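Local coordinates for putative Lipoprotein (Shewanella oneidensis, PDB 3U24) that is of unknown function but binds zinc and calcium ions and may be related to zinc metallopeptidases, at residues Lys299-Arg303 with Met497-Gln503; Leu309-Val314 with Leu394-Trp400; Glu322-Gln326 with Leu402-Asn406; Glu446-Leu450 with Trp462-Trp468. One frame throughout, in Å; residues are numbered along the deposited sequence. Where two conformers were deposited one is given.

From the N terminus, helix 298-309 opens contact 1 with residues 299-303, and its far end runs into 309-314, the first half of contact 2. Helix 319-337 then opens contact 3. Contact 2 closes at 394-400, the end of helix 387-396 and the turn after it, and contact 3 at 402-406 on the following helix, so these two cross in sequence and touch in space. Contact 4 forms later and closes a short loop, pairing helices 435-451 and 459-485; it touches the other three. Contact 1 closes last, at 497-503, and spans them all. Helix 459-485, half of contact 4, also packs against the other three and ties the zinc-bearing helices 387-396 and 401-409 to the calcium-bearing end of helix 489-499.

Contact 1: Lys299-Arg303 with Met497-Gln503; sequences KIAIR and MDEAFQQ. With CA (calcium ion), chain T.
The F501 ring is held between the two segments: I302 CG2 sits over one face, 4.2 Å from the ring centroid in a CH-pi contact, while the opposite face carries E499 O. K299 O comes to 3.7 Å from F501 CE1. The R303 guanidinium stands almost perpendicular to this ring, its plane turned by 85°. The backbone carbonyl of F501 lies over one of its faces, and M497 O is at its edge, in plane. With CG anti to the backbone N (chi1 179°) and a bend at chi2, R303 runs past F501 in the opposite direction. R303 NH1 gives a weak hydrogen bond, 3.4 Å, to Q502 O. F501, with positive phi, is where the chain leaves helix 489-499, and Q503 stands at the N-cap position of helix 504-516, so R303 reaches into the junction of two helices. At the other end K299 extends its chain to a salt bridge, NZ to E499 OE1 2.8 Å on the syn lone pair. A leucine in place of E499 would probably leave K299, and K271 which shares the same oxygen, without their common negative partner. Beside this, D498 OD1 binds the calcium ion at 2.3 Å, with three waters. With two lysines on its carboxylate E499 probably stays ionised; the R303 guanidinium, with a weak, long ion pair from NE to D307, is probably drawn to the backbone oxygens where helix 489-499 ends.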
# COMPACT_ATOMS: atom_id res chain seq x y z
N LYS A 299 14.12 -25.80 12.32
CA LYS A 299 13.79 -24.99 11.16
C LYS A 299 13.73 -25.77 9.84
O LYS A 299 12.94 -25.42 8.96
CB LYS A 299 14.71 -23.77 11.07
CG LYS A 299 14.34 -22.67 12.08
CD LYS A 299 15.26 -21.45 12.02
CE LYS A 299 14.96 -20.48 13.16
NZ LYS A 299 16.09 -19.52 13.42
N ILE A 300 14.55 -26.80 9.71
CA ILE A 300 14.49 -27.69 8.55
C ILE A 300 13.22 -28.53 8.67
O ILE A 300 12.47 -28.68 7.71
CB ILE A 300 15.73 -28.63 8.44
CG1 ILE A 300 17.02 -27.83 8.17
CG2 ILE A 300 15.55 -29.66 7.33
CD1 ILE A 300 18.25 -28.71 7.90
N ALA A 301 12.99 -29.10 9.85
CA ALA A 301 11.75 -29.81 10.14
C ALA A 301 10.49 -28.98 9.83
O ALA A 301 9.57 -29.45 9.14
CB ALA A 301 11.73 -30.22 11.60
N ILE A 302 10.43 -27.76 10.34
CA ILE A 302 9.24 -26.90 10.10
C ILE A 302 9.05 -26.65 8.60
O ILE A 302 7.95 -26.78 8.09
CB ILE A 302 9.36 -25.57 10.84
CG1 ILE A 302 9.27 -25.80 12.36
CG2 ILE A 302 8.31 -24.58 10.39
CD1 ILE A 302 9.72 -24.60 13.16
N ARG A 303 10.14 -26.36 7.89
CA ARG A 303 10.14 -26.11 6.45
C ARG A 303 9.64 -27.33 5.67
O ARG A 303 8.89 -27.19 4.72
CB ARG A 303 11.54 -25.66 5.97
CG ARG A 303 11.68 -25.39 4.46
CD ARG A 303 10.72 -24.27 3.98
NE ARG A 303 10.78 -23.98 2.53
CZ ARG A 303 11.47 -22.98 1.95
NH1 ARG A 303 12.21 -22.11 2.64
NH2 ARG A 303 11.42 -22.86 0.62
N MSE A 497 14.12 -16.45 3.78
CA MSE A 497 14.01 -17.87 3.44
C MSE A 497 14.15 -18.77 4.66
O MSE A 497 13.39 -19.71 4.81
CB MSE A 497 15.05 -18.26 2.40
CG MSE A 497 14.88 -17.57 1.05
SE MSE A 497 16.08 -18.35 -0.37
CE MSE A 497 15.78 -20.24 -0.02
N ASP A 498 15.11 -18.48 5.52
CA ASP A 498 15.41 -19.37 6.66
C ASP A 498 14.57 -19.08 7.91
O ASP A 498 14.27 -19.99 8.67
CB ASP A 498 16.89 -19.28 7.03
CG ASP A 498 17.81 -19.68 5.88
OD1 ASP A 498 17.38 -20.39 4.93
OD2 ASP A 498 18.99 -19.30 5.92
N GLU A 499 14.20 -17.81 8.13
CA GLU A 499 13.42 -17.42 9.31
C GLU A 499 11.94 -17.38 8.99
O GLU A 499 11.15 -17.79 9.82
CB GLU A 499 13.88 -16.07 9.89
CG GLU A 499 15.37 -15.99 10.27
CD GLU A 499 15.80 -17.00 11.33
OE1 GLU A 499 15.06 -17.20 12.32
OE2 GLU A 499 16.87 -17.62 11.19
N ALA A 500 11.57 -16.93 7.79
CA ALA A 500 10.18 -16.80 7.34
C ALA A 500 9.74 -17.86 6.35
O ALA A 500 8.64 -17.78 5.85
CB ALA A 500 9.96 -15.43 6.72
N PHE A 501 10.62 -18.81 6.02
CA PHE A 501 10.26 -19.97 5.19
C PHE A 501 9.70 -19.60 3.82
O PHE A 501 8.85 -20.31 3.29
CB PHE A 501 9.32 -20.91 5.96
CG PHE A 501 9.78 -21.16 7.36
CD1 PHE A 501 10.96 -21.85 7.60
CD2 PHE A 501 9.09 -20.64 8.44
CE1 PHE A 501 11.42 -22.05 8.89
CE2 PHE A 501 9.55 -20.83 9.73
CZ PHE A 501 10.71 -21.53 9.96
N GLN A 502 10.19 -18.51 3.24
CA GLN A 502 9.83 -18.12 1.88
C GLN A 502 10.74 -18.70 0.77
O GLN A 502 11.88 -19.12 1.01
CB GLN A 502 9.77 -16.59 1.77
CG GLN A 502 8.52 -16.04 2.44
CD GLN A 502 8.51 -14.57 2.58
OE1 GLN A 502 9.10 -13.83 1.80
NE2 GLN A 502 7.81 -14.11 3.59
N GLN A 503 10.21 -18.68 -0.44
CA GLN A 503 10.91 -19.08 -1.65
C GLN A 503 11.89 -18.00 -2.08
O GLN A 503 11.76 -16.80 -1.76
CB GLN A 503 9.93 -19.27 -2.81
CG GLN A 503 8.88 -20.33 -2.62
CD GLN A 503 9.46 -21.72 -2.76
OE1 GLN A 503 9.42 -22.51 -1.82
NE2 GLN A 503 10.05 -22.02 -3.96
CA CA T . 18.85 -20.89 3.21
O HOH W 1 20.80 -20.36 4.67
O HOH W 2 19.38 -22.62 4.51
O HOH W 3 19.78 -18.66 2.25

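Contact 2: Leu309-Val314 with Leu394-Trp400; sequences LSTKHV and LREYNHW. With ZN (zinc ion), chain I; ZN (zinc ion), chain E; ZN (zinc ion), chain G.
L394 lays CB over one face of the H313 ring, 3.7 Å from its centroid, and crosses it at about a right angle. Beyond, both its methyl groups touch V314 O, and CD2 also meets V314 CG1. The ring is pinned at both nitrogens: NE2 binds a zinc ion at 1.9 Å, and ND1 donates a bond nearly straight at the hydrogen (171°) to V314 O, 2.6 Å away, from above the carbonyl plane. The chi1 of 58°, with CG between the backbone N and the carbonyl carbon, lets ND1 reach the carbonyl of the next residue. A glycine replacing L394 would probably bare this ring face and open a gap against V314 and F319. E391 is the other protein ligand of this zinc, and R395 NE bonds to its second oxygen. K312 runs alongside H399, its CE centred over the ring at 3.9 Å from the centroid; H399 ND1 and NE2 each bind a further zinc. H399 N donates to K312 O at 2.9 Å, joining the two backbones. One shell out, N398 ND2 holds R395 O at 2.9 Å, while N398 OD1 accepts from I401 N and weakly from W400 N, capping helix 401-409. Water 4 links V314 N to Y397 O. The loop after helix 298-309 is thus wedged between F319 of helix 319-337, on the V314 and L394 side, and W400, which rests on helix 459-485.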
# COMPACT_ATOMS: atom_id res chain seq x y z
N LEU A 309 2.48 -30.06 3.71
CA LEU A 309 1.11 -29.60 3.88
C LEU A 309 0.67 -28.73 2.70
O LEU A 309 -0.49 -28.78 2.29
CB LEU A 309 0.94 -28.83 5.19
CG LEU A 309 1.13 -29.64 6.47
CD1 LEU A 309 1.07 -28.72 7.70
CD2 LEU A 309 0.09 -30.76 6.55
N SER A 310 1.60 -27.98 2.10
CA SER A 310 1.26 -27.08 1.02
C SER A 310 0.77 -27.80 -0.22
O SER A 310 0.21 -27.17 -1.10
CB SER A 310 2.49 -26.24 0.64
OG SER A 310 2.89 -25.47 1.77
N THR A 311 1.02 -29.11 -0.31
CA THR A 311 0.46 -29.85 -1.41
C THR A 311 -1.03 -30.09 -1.28
O THR A 311 -1.62 -30.56 -2.21
CB THR A 311 1.18 -31.20 -1.65
OG1 THR A 311 0.88 -32.08 -0.56
CG2 THR A 311 2.72 -30.97 -1.79
N LYS A 312 -1.67 -29.80 -0.15
CA LYS A 312 -3.13 -29.90 -0.11
C LYS A 312 -3.68 -28.54 -0.50
O LYS A 312 -3.49 -27.54 0.21
CB LYS A 312 -3.63 -30.32 1.28
CG LYS A 312 -5.13 -30.68 1.35
CD LYS A 312 -5.58 -30.98 2.80
CE LYS A 312 -7.11 -31.05 2.97
NZ LYS A 312 -7.73 -32.14 2.17
N HIS A 313 -4.36 -28.47 -1.64
CA HIS A 313 -4.87 -27.19 -2.12
C HIS A 313 -6.03 -27.42 -3.00
O HIS A 313 -6.24 -28.54 -3.46
CB HIS A 313 -3.82 -26.41 -2.87
CG HIS A 313 -3.26 -27.14 -4.05
ND1 HIS A 313 -3.94 -27.29 -5.19
CD2 HIS A 313 -2.04 -27.79 -4.23
CE1 HIS A 313 -3.20 -27.99 -6.06
NE2 HIS A 313 -2.03 -28.25 -5.48
N VAL A 314 -6.79 -26.36 -3.24
CA VAL A 314 -7.93 -26.48 -4.13
C VAL A 314 -7.41 -26.81 -5.52
O VAL A 314 -6.31 -26.39 -5.89
CB VAL A 314 -8.82 -25.20 -4.15
CG1 VAL A 314 -8.08 -24.02 -4.77
CG2 VAL A 314 -10.11 -25.49 -4.90
N LEU A 394 -0.88 -22.26 -6.13
CA LEU A 394 -1.78 -23.03 -5.30
C LEU A 394 -1.11 -23.58 -4.07
O LEU A 394 -1.76 -23.74 -3.03
CB LEU A 394 -2.43 -24.17 -6.11
CG LEU A 394 -3.41 -23.70 -7.19
CD1 LEU A 394 -3.79 -24.84 -8.13
CD2 LEU A 394 -4.66 -23.13 -6.54
N ARG A 395 0.19 -23.85 -4.13
CA ARG A 395 0.92 -24.21 -2.91
C ARG A 395 1.05 -23.06 -1.89
O ARG A 395 1.02 -23.29 -0.68
CB ARG A 395 2.27 -24.76 -3.24
CG ARG A 395 2.10 -26.05 -4.01
CD ARG A 395 3.26 -26.98 -3.89
NE ARG A 395 3.06 -28.08 -4.84
CZ ARG A 395 4.00 -28.94 -5.16
NH1 ARG A 395 5.19 -28.84 -4.59
NH2 ARG A 395 3.77 -29.90 -6.04
N GLU A 396 1.24 -21.84 -2.39
CA GLU A 396 1.25 -20.65 -1.56
C GLU A 396 -0.17 -20.47 -0.98
O GLU A 396 -0.35 -20.39 0.25
CB GLU A 396 1.62 -19.43 -2.43
CG GLU A 396 2.75 -18.54 -1.93
CD GLU A 396 2.69 -17.13 -2.53
OE1 GLU A 396 2.86 -16.98 -3.78
OE2 GLU A 396 2.45 -16.17 -1.75
N TYR A 397 -1.17 -20.47 -1.86
CA TYR A 397 -2.59 -20.31 -1.43
C TYR A 397 -3.31 -21.65 -1.23
O TYR A 397 -4.36 -21.91 -1.80
CB TYR A 397 -3.35 -19.33 -2.33
CG TYR A 397 -2.67 -17.98 -2.32
CD1 TYR A 397 -2.88 -17.07 -1.28
CD2 TYR A 397 -1.78 -17.64 -3.30
CE1 TYR A 397 -2.24 -15.85 -1.24
CE2 TYR A 397 -1.11 -16.43 -3.27
CZ TYR A 397 -1.35 -15.54 -2.24
OH TYR A 397 -0.67 -14.34 -2.25
N ASN A 398 -2.74 -22.43 -0.32
CA ASN A 398 -3.15 -23.79 -0.07
C ASN A 398 -4.46 -23.92 0.77
O ASN A 398 -5.15 -22.95 1.00
CB ASN A 398 -1.95 -24.52 0.55
CG ASN A 398 -1.51 -23.90 1.86
OD1 ASN A 398 -2.32 -23.83 2.78
ND2 ASN A 398 -0.24 -23.40 1.94
N HIS A 399 -4.83 -25.12 1.19
CA HIS A 399 -6.14 -25.35 1.84
C HIS A 399 -6.35 -24.43 3.02
O HIS A 399 -7.45 -23.92 3.24
CB HIS A 399 -6.20 -26.82 2.30
CG HIS A 399 -7.44 -27.17 3.09
ND1 HIS A 399 -8.66 -27.31 2.51
CD2 HIS A 399 -7.62 -27.42 4.44
CE1 HIS A 399 -9.56 -27.61 3.44
NE2 HIS A 399 -8.92 -27.67 4.63
N TRP A 400 -5.29 -24.20 3.79
CA TRP A 400 -5.35 -23.29 4.92
C TRP A 400 -5.14 -21.83 4.59
O TRP A 400 -5.91 -20.97 5.06
CB TRP A 400 -4.38 -23.73 5.98
CG TRP A 400 -4.64 -25.16 6.44
CD1 TRP A 400 -5.52 -25.57 7.42
CD2 TRP A 400 -4.07 -26.40 5.91
NE1 TRP A 400 -5.49 -26.93 7.56
CE2 TRP A 400 -4.64 -27.48 6.69
CE3 TRP A 400 -3.19 -26.70 4.91
CZ2 TRP A 400 -4.33 -28.80 6.45
CZ3 TRP A 400 -2.85 -28.02 4.70
CH2 TRP A 400 -3.41 -29.05 5.45
ZN ZN I . -9.31 -27.12 0.19
ZN ZN E . -0.81 -29.61 -6.18
ZN ZN G . -9.79 -28.17 6.42
O HOH W 4 -6.23 -24.12 -1.75
O HOH W 5 -8.36 -29.45 7.50
O HOH W 6 -9.36 -26.28 7.55
O HOH W 7 -8.95 -25.11 -0.69

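Contact 3: Glu322-Gln326 with Leu402-Asn406; sequences EVRKQ and LQILN. With ZN (zinc ion), chain J.
Q326 and N406 cross at about a right angle, their amide planes 78° apart, and share the hydrogen bond that joins the two helices. N406 ND2 donates to Q326 OE1 at 2.7 Å, with an angle of 151° at the hydrogen. The acceptor lies in the plane of the N406 amide, but the donor stands above the Q326 carbonyl plane, so no lone pair is met head-on. The amide of Q326 is fixed from its other end too: NE2 donates to the anti lone pair of E322 OE2 one helical turn back, 2.9 Å away, within the Q326 amide plane. That same oxygen binds a zinc ion at 2.6 Å, alongside waters 8 and 9. The segment axes approach to 10.6 Å and cross at -58°. Helix 401-409 ends in H408 and E409, the start of an HEAIPGH sequence whose H408 and H414 bind zinc with E439, an arrangement consistent with the Peptidase_MA clan. Beside the amides the packing is largely apolar. L402 CD2 lies 3.8 Å from E322 CG, meeting it at a slant, and CD1 turns to V323 CG2, 4.2 Å away. The other V323 methyl, CG1, touches N406 OD1, an oxygen already bonded by Y377 OH from strand 376-379. Q403 passes the Q326 amide crosswise, its CG 3.6 Å from Q326 NE2, and carries its own amide on to Y454 OH and H399 O.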
# COMPACT_ATOMS: atom_id res chain seq x y z
N GLU A 322 -14.09 -21.88 -5.04
CA GLU A 322 -13.77 -22.18 -3.64
C GLU A 322 -13.88 -20.88 -2.86
O GLU A 322 -14.42 -20.86 -1.73
CB GLU A 322 -12.41 -22.85 -3.46
CG GLU A 322 -11.96 -23.15 -2.01
CD GLU A 322 -12.92 -24.08 -1.25
OE1 GLU A 322 -13.53 -24.96 -1.89
OE2 GLU A 322 -13.10 -23.94 -0.01
N VAL A 323 -13.44 -19.80 -3.49
CA VAL A 323 -13.56 -18.49 -2.87
C VAL A 323 -14.99 -18.09 -2.65
O VAL A 323 -15.32 -17.64 -1.55
CB VAL A 323 -12.81 -17.39 -3.66
CG1 VAL A 323 -12.97 -16.07 -2.92
CG2 VAL A 323 -11.31 -17.71 -3.77
N ARG A 324 -15.86 -18.27 -3.66
CA ARG A 324 -17.28 -17.93 -3.50
C ARG A 324 -17.94 -18.76 -2.41
O ARG A 324 -18.81 -18.29 -1.68
CB ARG A 324 -18.08 -18.20 -4.77
CG ARG A 324 -17.83 -17.29 -5.94
CD ARG A 324 -19.00 -17.29 -6.95
NE ARG A 324 -18.71 -16.25 -7.92
CZ ARG A 324 -18.09 -16.45 -9.08
NH1 ARG A 324 -17.77 -17.67 -9.50
NH2 ARG A 324 -17.82 -15.41 -9.84
N LYS A 325 -17.57 -20.02 -2.32
CA LYS A 325 -18.11 -20.90 -1.28
C LYS A 325 -17.66 -20.46 0.14
O LYS A 325 -18.47 -20.48 1.10
CB LYS A 325 -17.67 -22.34 -1.61
CG LYS A 325 -18.09 -23.44 -0.64
CD LYS A 325 -17.55 -24.80 -1.10
CE LYS A 325 -17.87 -25.90 -0.09
NZ LYS A 325 -17.16 -25.69 1.21
N GLN A 326 -16.43 -19.97 0.25
CA GLN A 326 -15.84 -19.65 1.56
C GLN A 326 -16.43 -18.39 2.19
O GLN A 326 -16.63 -18.34 3.40
CB GLN A 326 -14.32 -19.52 1.51
CG GLN A 326 -13.64 -20.87 1.52
CD GLN A 326 -12.14 -20.79 1.60
OE1 GLN A 326 -11.58 -19.74 1.96
NE2 GLN A 326 -11.48 -21.89 1.26
N LEU A 402 -5.57 -20.14 1.87
CA LEU A 402 -6.67 -19.56 1.13
C LEU A 402 -7.80 -19.05 2.07
O LEU A 402 -8.40 -18.04 1.80
CB LEU A 402 -7.21 -20.58 0.12
CG LEU A 402 -8.35 -20.08 -0.78
CD1 LEU A 402 -7.96 -18.75 -1.47
CD2 LEU A 402 -8.79 -21.16 -1.77
N GLN A 403 -8.02 -19.74 3.19
CA GLN A 403 -9.04 -19.35 4.15
C GLN A 403 -8.56 -18.09 4.90
O GLN A 403 -9.29 -17.10 5.01
CB GLN A 403 -9.28 -20.50 5.13
CG GLN A 403 -9.86 -21.78 4.52
CD GLN A 403 -10.03 -22.86 5.60
OE1 GLN A 403 -10.80 -22.67 6.54
NE2 GLN A 403 -9.29 -23.97 5.49
N ILE A 404 -7.30 -18.09 5.33
CA ILE A 404 -6.70 -16.90 5.91
C ILE A 404 -6.70 -15.69 4.97
O ILE A 404 -6.95 -14.57 5.41
CB ILE A 404 -5.28 -17.20 6.40
CG1 ILE A 404 -5.34 -18.16 7.57
CG2 ILE A 404 -4.56 -15.92 6.84
CD1 ILE A 404 -3.99 -18.80 7.76
N LEU A 405 -6.42 -15.91 3.69
CA LEU A 405 -6.50 -14.82 2.70
C LEU A 405 -7.92 -14.21 2.61
O LEU A 405 -8.08 -12.99 2.49
CB LEU A 405 -6.10 -15.29 1.29
CG LEU A 405 -6.21 -14.28 0.12
CD1 LEU A 405 -5.16 -13.18 0.24
CD2 LEU A 405 -6.13 -14.95 -1.26
N ASN A 406 -8.92 -15.06 2.64
CA ASN A 406 -10.30 -14.60 2.55
C ASN A 406 -10.76 -13.88 3.84
O ASN A 406 -11.58 -12.98 3.77
CB ASN A 406 -11.23 -15.77 2.18
CG ASN A 406 -11.05 -16.23 0.73
OD1 ASN A 406 -10.71 -15.42 -0.17
ND2 ASN A 406 -11.27 -17.56 0.48
ZN ZN J . -13.83 -25.63 1.82
O HOH W 8 -12.50 -27.32 0.96
O HOH W 9 -12.65 -24.89 3.98

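Contact 4: Glu446-Leu450 with Trp462-Trp468; sequences ERMML and WLMYYKW
R447 and Y465 form the main polar link, with R447 NE donating to Y465 OH at 3.0 Å; the hydroxyl lies tilted from the guanidinium plane. The two flat groups are perpendicular (90°): the Y465 edge, at CE2, stands over a face of the guanidinium, and R447 NH2 in turn lies at the edge of the tyrosine ring. Bends at chi2 and chi3 bring the guanidinium across the hydroxyl end and edge of the tyrosine. The edges of W462 and Y466 turn toward the arginine, R447 NH1 lying near the indole plane. Water 10 joins Y465 OH and, weakly, E446 OE1. The other E446 oxygen, OE2, takes a weak bond from W468 NE1 (3.4 Å); its stronger partner is H408 ND1. H408 is a zinc ligand, so E446 is a second-shell residue and probably helps to orient that imidazole. Water 11 connects L450 O with W462 NE1. Apolar and CH-pi contacts centre on L450. Its CD1 sits over the W462 indole, 4.1 Å from the five-membered ring centroid, and also presses on Y465 CB at 3.4 Å, while L450 CB meets W462 CZ2 at 3.6 Å. E446 CB adds a contact to Y465 CE1, 3.9 Å away. Helices 435-451 and 459-485 run antiparallel here, 165° between their directions with segment axes 11.5 Å apart. Helix 401-409 packs through I404 on Y465 and W468, helix 523-542 through Y528 on R447 and Y465, and helix 260-289 through I281 on W462 and M278 on Y466.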
# COMPACT_ATOMS: atom_id res chain seq x y z
N GLU A 446 -7.08 -12.04 11.18
CA GLU A 446 -6.61 -13.40 11.02
C GLU A 446 -6.38 -14.05 12.41
O GLU A 446 -6.87 -15.14 12.70
CB GLU A 446 -5.32 -13.42 10.19
CG GLU A 446 -5.37 -12.61 8.91
CD GLU A 446 -3.99 -12.31 8.32
OE1 GLU A 446 -2.98 -12.71 8.93
OE2 GLU A 446 -3.91 -11.66 7.25
N ARG A 447 -5.68 -13.34 13.27
CA ARG A 447 -5.38 -13.85 14.58
C ARG A 447 -6.64 -14.00 15.43
O ARG A 447 -6.90 -15.05 16.03
CB ARG A 447 -4.32 -12.95 15.22
CG ARG A 447 -4.12 -13.07 16.71
CD ARG A 447 -3.40 -14.31 17.13
NE ARG A 447 -2.02 -14.28 16.65
CZ ARG A 447 -0.99 -14.98 17.17
NH1 ARG A 447 -1.17 -15.80 18.23
NH2 ARG A 447 0.21 -14.84 16.60
N MSE A 448 -7.44 -12.94 15.46
CA MSE A 448 -8.68 -12.91 16.23
C MSE A 448 -9.61 -14.05 15.80
O MSE A 448 -10.12 -14.75 16.64
CB MSE A 448 -9.37 -11.55 16.06
CG MSE A 448 -10.65 -11.37 16.83
SE MSE A 448 -12.14 -12.01 15.76
CE MSE A 448 -12.14 -10.61 14.36
N MSE A 449 -9.81 -14.26 14.49
CA MSE A 449 -10.68 -15.39 14.05
C MSE A 449 -10.21 -16.77 14.54
O MSE A 449 -11.03 -17.56 14.97
CB MSE A 449 -10.80 -15.45 12.53
CG MSE A 449 -11.52 -14.27 11.95
SE MSE A 449 -13.46 -14.45 12.15
CE MSE A 449 -13.79 -15.49 10.47
N LEU A 450 -8.91 -17.03 14.46
CA LEU A 450 -8.38 -18.28 14.95
C LEU A 450 -8.53 -18.36 16.45
O LEU A 450 -8.94 -19.41 16.98
CB LEU A 450 -6.92 -18.49 14.55
CG LEU A 450 -6.54 -18.72 13.09
CD1 LEU A 450 -5.05 -19.10 12.99
CD2 LEU A 450 -7.33 -19.83 12.51
N TRP A 462 -3.11 -23.58 12.43
CA TRP A 462 -2.22 -22.70 13.20
C TRP A 462 -0.82 -22.63 12.65
O TRP A 462 -0.22 -21.55 12.57
CB TRP A 462 -2.22 -23.07 14.68
CG TRP A 462 -3.45 -22.48 15.34
CD1 TRP A 462 -4.77 -22.91 15.21
CD2 TRP A 462 -3.53 -21.31 16.19
NE1 TRP A 462 -5.61 -22.11 15.90
CE2 TRP A 462 -4.93 -21.13 16.52
CE3 TRP A 462 -2.60 -20.42 16.70
CZ2 TRP A 462 -5.36 -20.10 17.33
CZ3 TRP A 462 -3.04 -19.37 17.51
CH2 TRP A 462 -4.39 -19.22 17.82
N LEU A 463 -0.29 -23.76 12.22
CA LEU A 463 1.06 -23.79 11.68
C LEU A 463 1.16 -22.90 10.45
O LEU A 463 2.12 -22.12 10.32
CB LEU A 463 1.47 -25.23 11.35
CG LEU A 463 2.85 -25.47 10.75
CD1 LEU A 463 3.92 -24.94 11.69
CD2 LEU A 463 3.04 -26.95 10.45
N MSE A 464 0.16 -23.01 9.56
CA MSE A 464 0.12 -22.27 8.33
C MSE A 464 -0.10 -20.79 8.60
O MSE A 464 0.55 -19.96 7.98
CB MSE A 464 -0.95 -22.80 7.38
CG MSE A 464 -0.67 -24.17 6.78
SE MSE A 464 1.07 -24.33 5.76
CE MSE A 464 1.10 -22.68 4.86
N TYR A 465 -1.00 -20.46 9.52
CA TYR A 465 -1.16 -19.09 9.98
C TYR A 465 0.17 -18.49 10.47
O TYR A 465 0.52 -17.35 10.14
CB TYR A 465 -2.19 -18.97 11.11
CG TYR A 465 -2.05 -17.65 11.84
CD1 TYR A 465 -2.43 -16.46 11.22
CD2 TYR A 465 -1.48 -17.57 13.06
CE1 TYR A 465 -2.30 -15.23 11.86
CE2 TYR A 465 -1.30 -16.37 13.70
CZ TYR A 465 -1.72 -15.19 13.10
OH TYR A 465 -1.54 -13.97 13.72
N TYR A 466 0.90 -19.24 11.28
CA TYR A 466 2.15 -18.74 11.78
C TYR A 466 3.16 -18.42 10.66
O TYR A 466 3.87 -17.41 10.75
CB TYR A 466 2.75 -19.69 12.78
CG TYR A 466 2.09 -19.69 14.15
CD1 TYR A 466 1.82 -18.51 14.81
CD2 TYR A 466 1.83 -20.89 14.81
CE1 TYR A 466 1.28 -18.51 16.09
CE2 TYR A 466 1.24 -20.91 16.06
CZ TYR A 466 1.00 -19.72 16.71
OH TYR A 466 0.44 -19.73 17.95
N LYS A 467 3.21 -19.23 9.60
CA LYS A 467 4.16 -18.93 8.51
C LYS A 467 3.76 -17.60 7.88
O LYS A 467 4.63 -16.74 7.57
CB LYS A 467 4.23 -20.03 7.44
CG LYS A 467 4.94 -19.60 6.15
CD LYS A 467 4.76 -20.59 5.01
CE LYS A 467 5.46 -20.15 3.71
NZ LYS A 467 4.54 -19.36 2.80
N TRP A 468 2.46 -17.44 7.69
CA TRP A 468 1.88 -16.21 7.18
C TRP A 468 2.17 -15.02 8.07
O TRP A 468 2.58 -13.98 7.60
CB TRP A 468 0.39 -16.46 7.04
CG TRP A 468 -0.43 -15.49 6.24
CD1 TRP A 468 -1.33 -14.55 6.72
CD2 TRP A 468 -0.55 -15.43 4.78
NE1 TRP A 468 -1.96 -13.90 5.68
CE2 TRP A 468 -1.54 -14.37 4.50
CE3 TRP A 468 0.06 -16.09 3.72
CZ2 TRP A 468 -1.88 -14.02 3.21
CZ3 TRP A 468 -0.30 -15.72 2.42
CH2 TRP A 468 -1.26 -14.71 2.18
O HOH W 10 -2.17 -12.18 12.14
O HOH W 11 -8.71 -21.86 15.91